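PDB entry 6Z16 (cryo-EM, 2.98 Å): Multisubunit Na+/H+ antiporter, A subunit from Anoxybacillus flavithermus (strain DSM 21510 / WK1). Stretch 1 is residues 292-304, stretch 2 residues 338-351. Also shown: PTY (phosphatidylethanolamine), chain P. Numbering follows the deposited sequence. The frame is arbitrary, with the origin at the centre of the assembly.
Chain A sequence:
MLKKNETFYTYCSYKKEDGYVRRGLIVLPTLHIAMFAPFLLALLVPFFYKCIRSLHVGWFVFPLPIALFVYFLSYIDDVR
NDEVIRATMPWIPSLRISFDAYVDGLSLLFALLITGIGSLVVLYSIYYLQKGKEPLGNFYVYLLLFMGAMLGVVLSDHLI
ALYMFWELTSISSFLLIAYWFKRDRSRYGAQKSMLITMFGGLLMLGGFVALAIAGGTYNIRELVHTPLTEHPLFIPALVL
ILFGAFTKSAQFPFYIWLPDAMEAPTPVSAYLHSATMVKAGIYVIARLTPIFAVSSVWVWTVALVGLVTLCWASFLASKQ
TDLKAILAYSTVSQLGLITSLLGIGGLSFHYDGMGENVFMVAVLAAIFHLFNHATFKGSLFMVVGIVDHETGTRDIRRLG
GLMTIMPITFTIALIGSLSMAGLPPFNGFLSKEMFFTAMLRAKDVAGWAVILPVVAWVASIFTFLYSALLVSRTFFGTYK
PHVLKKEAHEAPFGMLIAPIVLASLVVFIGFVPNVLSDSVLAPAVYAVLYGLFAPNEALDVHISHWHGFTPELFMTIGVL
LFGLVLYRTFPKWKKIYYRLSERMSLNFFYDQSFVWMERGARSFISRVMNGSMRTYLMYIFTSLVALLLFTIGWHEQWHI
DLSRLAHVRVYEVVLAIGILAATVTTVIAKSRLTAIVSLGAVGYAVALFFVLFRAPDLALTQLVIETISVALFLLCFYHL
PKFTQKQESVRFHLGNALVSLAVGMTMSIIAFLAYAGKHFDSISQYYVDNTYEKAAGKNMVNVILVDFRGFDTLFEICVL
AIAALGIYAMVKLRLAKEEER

Stretch 1, residues 292-304: FAVSSVWVWTVAL
Stretch 2, residues 338-351: ITSLLGIGGLSFHY

Two helices of one chain pack here in nearly opposite directions. Helix 296-304 and the helix that enters stretch 2 at Ile338 run with their N-to-C directions 156° apart, and their axes approach to 7.1 Å. No hydrogen bond joins the stretches; they are held by close packing that buries 599 Å², both sides summed. The register is set by CA-CA distances of 4.0 Å from Ala303 to Ser340, 5.1 Å from Ala293 to Gly346 and 6.3 Å from Val294 to Phe349.

Ile338 lies out of reach, so the contact opens with Thr339 (phi/psi -76/-29, chi1 t). Its carbonyl O lies 3.2 Å from Val302 CG1, and its OG1 is 3.3 Å from the same methyl; Val302 is itself t. Val302, a branched apolar residue, lays a methyl against the carbonyl and hydroxyl oxygens of Thr339, a packing contact and not a hydrogen bond. Next, Ser340 (chi1 p) suits the tightest point of the register because it is small: its CB sits 3.7 Å from Ala303 O, and Ala303, also small, allows the backbones to lie this near. Its OG is hydrogen-bonded elsewhere in the structure. Leu341 points away, and Leu342 contributes little.

Gly343 (-67/-42) lets the two backbones come close. Its CA is 4.1 Å from Ala303 N, its N is 3.7 Å from Val302 CG1, and its O is 3.7 Å from Val299 CB. An ideal CB here would point toward stretch 1 and clash with Ala303 N at 2.7 Å, so the absence of a side chain permits this approach. Ile344 (m, m) directs its CA-to-CB bond away, yet its CD1 returns to 4.3 Å from Ala303 CB, an apolar contact beside the glycine.

Gly345 makes no contact, but Gly346 (-71/-35) repeats the logic one turn after Gly343. Its C lies 3.5 Å from Val299 CG1, where an ideal CB would come within 2.7 Å of that methyl. Val299, chi1 m, points toward stretch 2, and its CG1 takes up the room that Gly346 leaves by lacking a side chain. Leu347 (-62/-22; m, t) starts sideways and brings its end inward, placing CD2 3.8 Å from Val299 CG2 and 3.7 Å from Trp300 CZ2. Trp300 (chi1 m, chi2 109°) points away at CB, but its long indole reaches back to this leucine; phosphatidylethanolamine C6 lies over one face of the ring, and NE1 is 2.8 Å from the lipid O13.

Beyond Leu347 the chain keeps helical phi/psi through His350. Phe349 (chi1 m, chi2 -88°) points toward stretch 1 and sets CD2 3.7 Å from Ala293 CB. Ala293 precedes the helix within the type I turn from Phe292 to Ser295, a turn reinforced by Ser295 OG donating to Phe292 O at 3.0 Å. His350 (chi1 m, chi2 -74°) swings its ring end toward that turn: CE1 is 3.2 Å from Val294 O, near the ring plane, while NE2 is 3.5 Å from Ala293 O at too poor an angle for a hydrogen bond. A polar ring suits this exposed margin beside backbone carbonyls. Tyr351 (-162/151, chi1 t) leaves the helical conformation and the contact, and is poorly ordered.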

# COMPACT_ATOMS: atom_id res chain seq x y z
N PHE A 292 -33.02 -21.11 -98.68
CA PHE A 292 -32.22 -22.33 -98.69
C PHE A 292 -32.32 -23.14 -99.97
O PHE A 292 -31.56 -24.10 -100.12
CB PHE A 292 -32.62 -23.24 -97.53
CG PHE A 292 -32.28 -22.70 -96.19
CD1 PHE A 292 -30.97 -22.64 -95.76
CD2 PHE A 292 -33.28 -22.33 -95.31
CE1 PHE A 292 -30.66 -22.17 -94.51
CE2 PHE A 292 -32.98 -21.86 -94.06
CZ PHE A 292 -31.67 -21.78 -93.66
N ALA A 293 -33.24 -22.82 -100.89
CA ALA A 293 -33.37 -23.64 -102.09
C ALA A 293 -32.38 -23.27 -103.17
O ALA A 293 -32.43 -23.84 -104.26
CB ALA A 293 -34.79 -23.56 -102.65
N VAL A 294 -31.46 -22.34 -102.90
CA VAL A 294 -30.35 -22.10 -103.82
C VAL A 294 -29.30 -23.19 -103.72
O VAL A 294 -28.47 -23.33 -104.63
CB VAL A 294 -29.80 -20.69 -103.52
CG1 VAL A 294 -29.06 -20.67 -102.20
CG2 VAL A 294 -28.94 -20.14 -104.66
N SER A 295 -29.33 -24.01 -102.67
CA SER A 295 -28.47 -25.17 -102.53
C SER A 295 -29.24 -26.44 -102.88
O SER A 295 -30.47 -26.48 -102.84
CB SER A 295 -27.92 -25.28 -101.11
OG SER A 295 -28.96 -25.60 -100.20
N SER A 296 -28.49 -27.48 -103.22
CA SER A 296 -29.09 -28.73 -103.65
C SER A 296 -29.46 -29.64 -102.49
O SER A 296 -30.34 -30.50 -102.65
CB SER A 296 -28.14 -29.47 -104.59
OG SER A 296 -27.87 -28.69 -105.74
N VAL A 297 -28.81 -29.46 -101.34
CA VAL A 297 -29.03 -30.33 -100.19
C VAL A 297 -30.45 -30.19 -99.68
O VAL A 297 -31.13 -31.18 -99.39
CB VAL A 297 -28.00 -30.02 -99.09
CG1 VAL A 297 -28.21 -30.92 -97.89
CG2 VAL A 297 -26.58 -30.14 -99.63
N TRP A 298 -30.94 -28.94 -99.62
CA TRP A 298 -32.31 -28.64 -99.21
C TRP A 298 -33.32 -29.32 -100.13
O TRP A 298 -34.17 -30.09 -99.66
CB TRP A 298 -32.53 -27.12 -99.23
CG TRP A 298 -33.91 -26.64 -98.83
CD1 TRP A 298 -34.95 -26.37 -99.66
CD2 TRP A 298 -34.36 -26.30 -97.51
NE1 TRP A 298 -36.03 -25.92 -98.95
CE2 TRP A 298 -35.69 -25.87 -97.62
CE3 TRP A 298 -33.77 -26.34 -96.25
CZ2 TRP A 298 -36.44 -25.47 -96.52
CZ3 TRP A 298 -34.51 -25.93 -95.16
CH2 TRP A 298 -35.83 -25.52 -95.30
N VAL A 299 -33.21 -29.07 -101.43
CA VAL A 299 -34.26 -29.49 -102.36
C VAL A 299 -34.27 -31.01 -102.51
O VAL A 299 -35.35 -31.63 -102.51
CB VAL A 299 -34.12 -28.74 -103.70
CG1 VAL A 299 -34.16 -27.26 -103.45
CG2 VAL A 299 -32.84 -29.05 -104.43
N TRP A 300 -33.10 -31.64 -102.50
CA TRP A 300 -33.13 -33.09 -102.67
C TRP A 300 -33.45 -33.80 -101.37
O TRP A 300 -34.13 -34.83 -101.42
CB TRP A 300 -31.82 -33.59 -103.27
CG TRP A 300 -31.64 -33.14 -104.70
CD1 TRP A 300 -30.76 -32.23 -105.17
CD2 TRP A 300 -32.42 -33.55 -105.83
NE1 TRP A 300 -30.90 -32.07 -106.52
CE2 TRP A 300 -31.92 -32.87 -106.95
CE3 TRP A 300 -33.48 -34.45 -106.01
CZ2 TRP A 300 -32.45 -33.04 -108.23
CZ3 TRP A 300 -34.01 -34.61 -107.28
CH2 TRP A 300 -33.49 -33.92 -108.37
N THR A 301 -33.07 -33.24 -100.21
CA THR A 301 -33.46 -33.83 -98.94
C THR A 301 -34.98 -33.79 -98.76
O THR A 301 -35.60 -34.81 -98.43
CB THR A 301 -32.78 -33.10 -97.79
OG1 THR A 301 -31.36 -33.14 -97.98
CG2 THR A 301 -33.12 -33.75 -96.47
N VAL A 302 -35.57 -32.63 -99.05
CA VAL A 302 -37.02 -32.44 -98.91
C VAL A 302 -37.78 -33.37 -99.86
O VAL A 302 -38.67 -34.11 -99.42
CB VAL A 302 -37.38 -30.96 -99.16
CG1 VAL A 302 -38.83 -30.79 -99.23
CG2 VAL A 302 -36.91 -30.12 -98.03
N ALA A 303 -37.39 -33.37 -101.14
CA ALA A 303 -38.09 -34.17 -102.14
C ALA A 303 -37.99 -35.67 -101.86
O ALA A 303 -38.99 -36.39 -101.91
CB ALA A 303 -37.54 -33.86 -103.53
N LEU A 304 -36.78 -36.14 -101.52
CA LEU A 304 -36.60 -37.57 -101.33
C LEU A 304 -37.29 -38.07 -100.06
O LEU A 304 -37.91 -39.13 -100.08
CB LEU A 304 -35.12 -37.93 -101.33
CG LEU A 304 -34.41 -37.78 -102.69
CD1 LEU A 304 -32.94 -38.08 -102.54
CD2 LEU A 304 -35.04 -38.64 -103.77
N ILE A 338 -47.18 -33.44 -100.30
CA ILE A 338 -47.06 -31.98 -100.31
C ILE A 338 -45.61 -31.55 -100.17
O ILE A 338 -45.14 -30.66 -100.88
CB ILE A 338 -47.94 -31.36 -99.21
CG1 ILE A 338 -49.42 -31.65 -99.46
CG2 ILE A 338 -47.75 -29.87 -99.13
CD1 ILE A 338 -50.30 -31.40 -98.27
N THR A 339 -44.85 -32.21 -99.29
CA THR A 339 -43.47 -31.77 -99.12
C THR A 339 -42.56 -32.21 -100.27
O THR A 339 -41.62 -31.49 -100.60
CB THR A 339 -42.92 -32.21 -97.76
OG1 THR A 339 -41.59 -31.69 -97.59
CG2 THR A 339 -42.88 -33.68 -97.61
N SER A 340 -42.85 -33.34 -100.93
CA SER A 340 -42.08 -33.68 -102.13
C SER A 340 -42.33 -32.68 -103.26
O SER A 340 -41.39 -32.29 -103.98
CB SER A 340 -42.44 -35.10 -102.59
OG SER A 340 -43.78 -35.15 -103.02
N LEU A 341 -43.57 -32.22 -103.40
CA LEU A 341 -43.84 -31.15 -104.35
C LEU A 341 -43.16 -29.85 -103.96
O LEU A 341 -42.73 -29.09 -104.83
CB LEU A 341 -45.34 -30.94 -104.50
CG LEU A 341 -46.06 -32.04 -105.27
CD1 LEU A 341 -47.55 -31.86 -105.17
CD2 LEU A 341 -45.61 -32.00 -106.72
N LEU A 342 -43.03 -29.58 -102.65
CA LEU A 342 -42.26 -28.42 -102.20
C LEU A 342 -40.78 -28.54 -102.55
O LEU A 342 -40.13 -27.53 -102.85
CB LEU A 342 -42.44 -28.22 -100.70
CG LEU A 342 -43.78 -27.69 -100.20
CD1 LEU A 342 -43.83 -27.72 -98.69
CD2 LEU A 342 -43.97 -26.27 -100.72
N GLY A 343 -40.24 -29.76 -102.54
CA GLY A 343 -38.86 -29.95 -102.95
C GLY A 343 -38.64 -29.69 -104.43
O GLY A 343 -37.64 -29.06 -104.83
N ILE A 344 -39.56 -30.15 -105.28
CA ILE A 344 -39.46 -29.85 -106.71
C ILE A 344 -39.64 -28.35 -106.97
O ILE A 344 -38.96 -27.74 -107.82
CB ILE A 344 -40.47 -30.70 -107.50
CG1 ILE A 344 -40.33 -32.17 -107.14
CG2 ILE A 344 -40.28 -30.52 -108.99
CD1 ILE A 344 -38.98 -32.76 -107.44
N GLY A 345 -40.52 -27.71 -106.20
CA GLY A 345 -40.62 -26.27 -106.27
C GLY A 345 -39.39 -25.55 -105.76
O GLY A 345 -39.18 -24.39 -106.12
N GLY A 346 -38.60 -26.19 -104.91
CA GLY A 346 -37.29 -25.66 -104.60
C GLY A 346 -36.33 -25.79 -105.76
O GLY A 346 -35.48 -24.92 -105.98
N LEU A 347 -36.44 -26.89 -106.52
CA LEU A 347 -35.65 -27.04 -107.75
C LEU A 347 -35.96 -25.97 -108.79
O LEU A 347 -35.14 -25.74 -109.68
CB LEU A 347 -35.87 -28.40 -108.41
CG LEU A 347 -35.24 -29.67 -107.86
CD1 LEU A 347 -35.82 -30.86 -108.59
CD2 LEU A 347 -33.75 -29.59 -108.09
N SER A 348 -37.13 -25.34 -108.70
CA SER A 348 -37.45 -24.20 -109.56
C SER A 348 -36.46 -23.03 -109.49
O SER A 348 -36.40 -22.24 -110.43
CB SER A 348 -38.84 -23.65 -109.24
OG SER A 348 -39.09 -22.48 -109.99
N PHE A 349 -35.71 -22.88 -108.40
CA PHE A 349 -34.89 -21.68 -108.21
C PHE A 349 -33.60 -21.65 -109.03
O PHE A 349 -33.05 -20.57 -109.23
CB PHE A 349 -34.51 -21.51 -106.74
CG PHE A 349 -35.58 -20.88 -105.92
CD1 PHE A 349 -35.67 -19.51 -105.80
CD2 PHE A 349 -36.53 -21.67 -105.29
CE1 PHE A 349 -36.66 -18.93 -105.06
CE2 PHE A 349 -37.53 -21.10 -104.56
CZ PHE A 349 -37.60 -19.73 -104.44
N HIS A 350 -33.10 -22.80 -109.48
CA HIS A 350 -31.78 -22.81 -110.09
C HIS A 350 -31.82 -22.26 -111.51
O HIS A 350 -31.26 -21.20 -111.79
CB HIS A 350 -31.22 -24.23 -110.09
CG HIS A 350 -31.05 -24.80 -108.72
ND1 HIS A 350 -30.04 -24.39 -107.86
CD2 HIS A 350 -31.76 -25.73 -108.04
CE1 HIS A 350 -30.14 -25.06 -106.73
NE2 HIS A 350 -31.17 -25.88 -106.81
N TYR A 351 -32.53 -22.95 -112.40
CA TYR A 351 -32.60 -22.53 -113.79
C TYR A 351 -33.79 -23.22 -114.45
O TYR A 351 -34.19 -24.31 -114.04
CB TYR A 351 -31.30 -22.86 -114.55
CG TYR A 351 -31.28 -22.36 -115.98
CD1 TYR A 351 -31.14 -21.01 -116.26
CD2 TYR A 351 -31.42 -23.25 -117.04
CE1 TYR A 351 -31.13 -20.55 -117.56
CE2 TYR A 351 -31.40 -22.81 -118.34
CZ TYR A 351 -31.27 -21.46 -118.60
OH TYR A 351 -31.26 -21.01 -119.90
C1 PTY P . -27.52 -36.00 -106.69
C2 PTY P . -27.30 -30.85 -112.26
C3 PTY P . -28.33 -31.47 -111.30
O4 PTY P . -28.68 -36.52 -105.99
C5 PTY P . -26.70 -33.81 -107.55
C6 PTY P . -27.47 -34.52 -106.47
O7 PTY P . -26.80 -34.23 -105.20
C8 PTY P . -27.58 -34.09 -104.11
O10 PTY P . -28.75 -34.36 -104.10
C11 PTY P . -26.81 -33.52 -102.96
C12 PTY P . -26.76 -34.38 -101.70
C13 PTY P . -28.09 -34.51 -100.96
C14 PTY P . -27.96 -35.22 -99.62
C15 PTY P . -29.26 -35.78 -99.07
C16 PTY P . -29.82 -36.94 -99.87
C17 PTY P . -30.69 -37.89 -99.05
C18 PTY P . -31.96 -37.26 -98.52
C19 PTY P . -32.79 -38.19 -97.64
C20 PTY P . -32.16 -38.47 -96.29
C30 PTY P . -28.52 -37.64 -105.28
C31 PTY P . -29.77 -38.00 -104.55
O30 PTY P . -27.49 -38.25 -105.24
C32 PTY P . -29.90 -39.49 -104.24
C33 PTY P . -30.02 -40.35 -105.49
C34 PTY P . -30.18 -41.83 -105.20
C35 PTY P . -31.53 -42.21 -104.61
C36 PTY P . -32.69 -42.02 -105.56
C37 PTY P . -34.03 -42.46 -104.99
P1 PTY P . -28.38 -33.41 -109.48
O11 PTY P . -27.68 -32.59 -110.64
O12 PTY P . -29.18 -34.34 -110.09
O13 PTY P . -29.04 -32.56 -108.59
O14 PTY P . -27.28 -34.15 -108.83
N1 PTY P . -27.99 -30.22 -113.38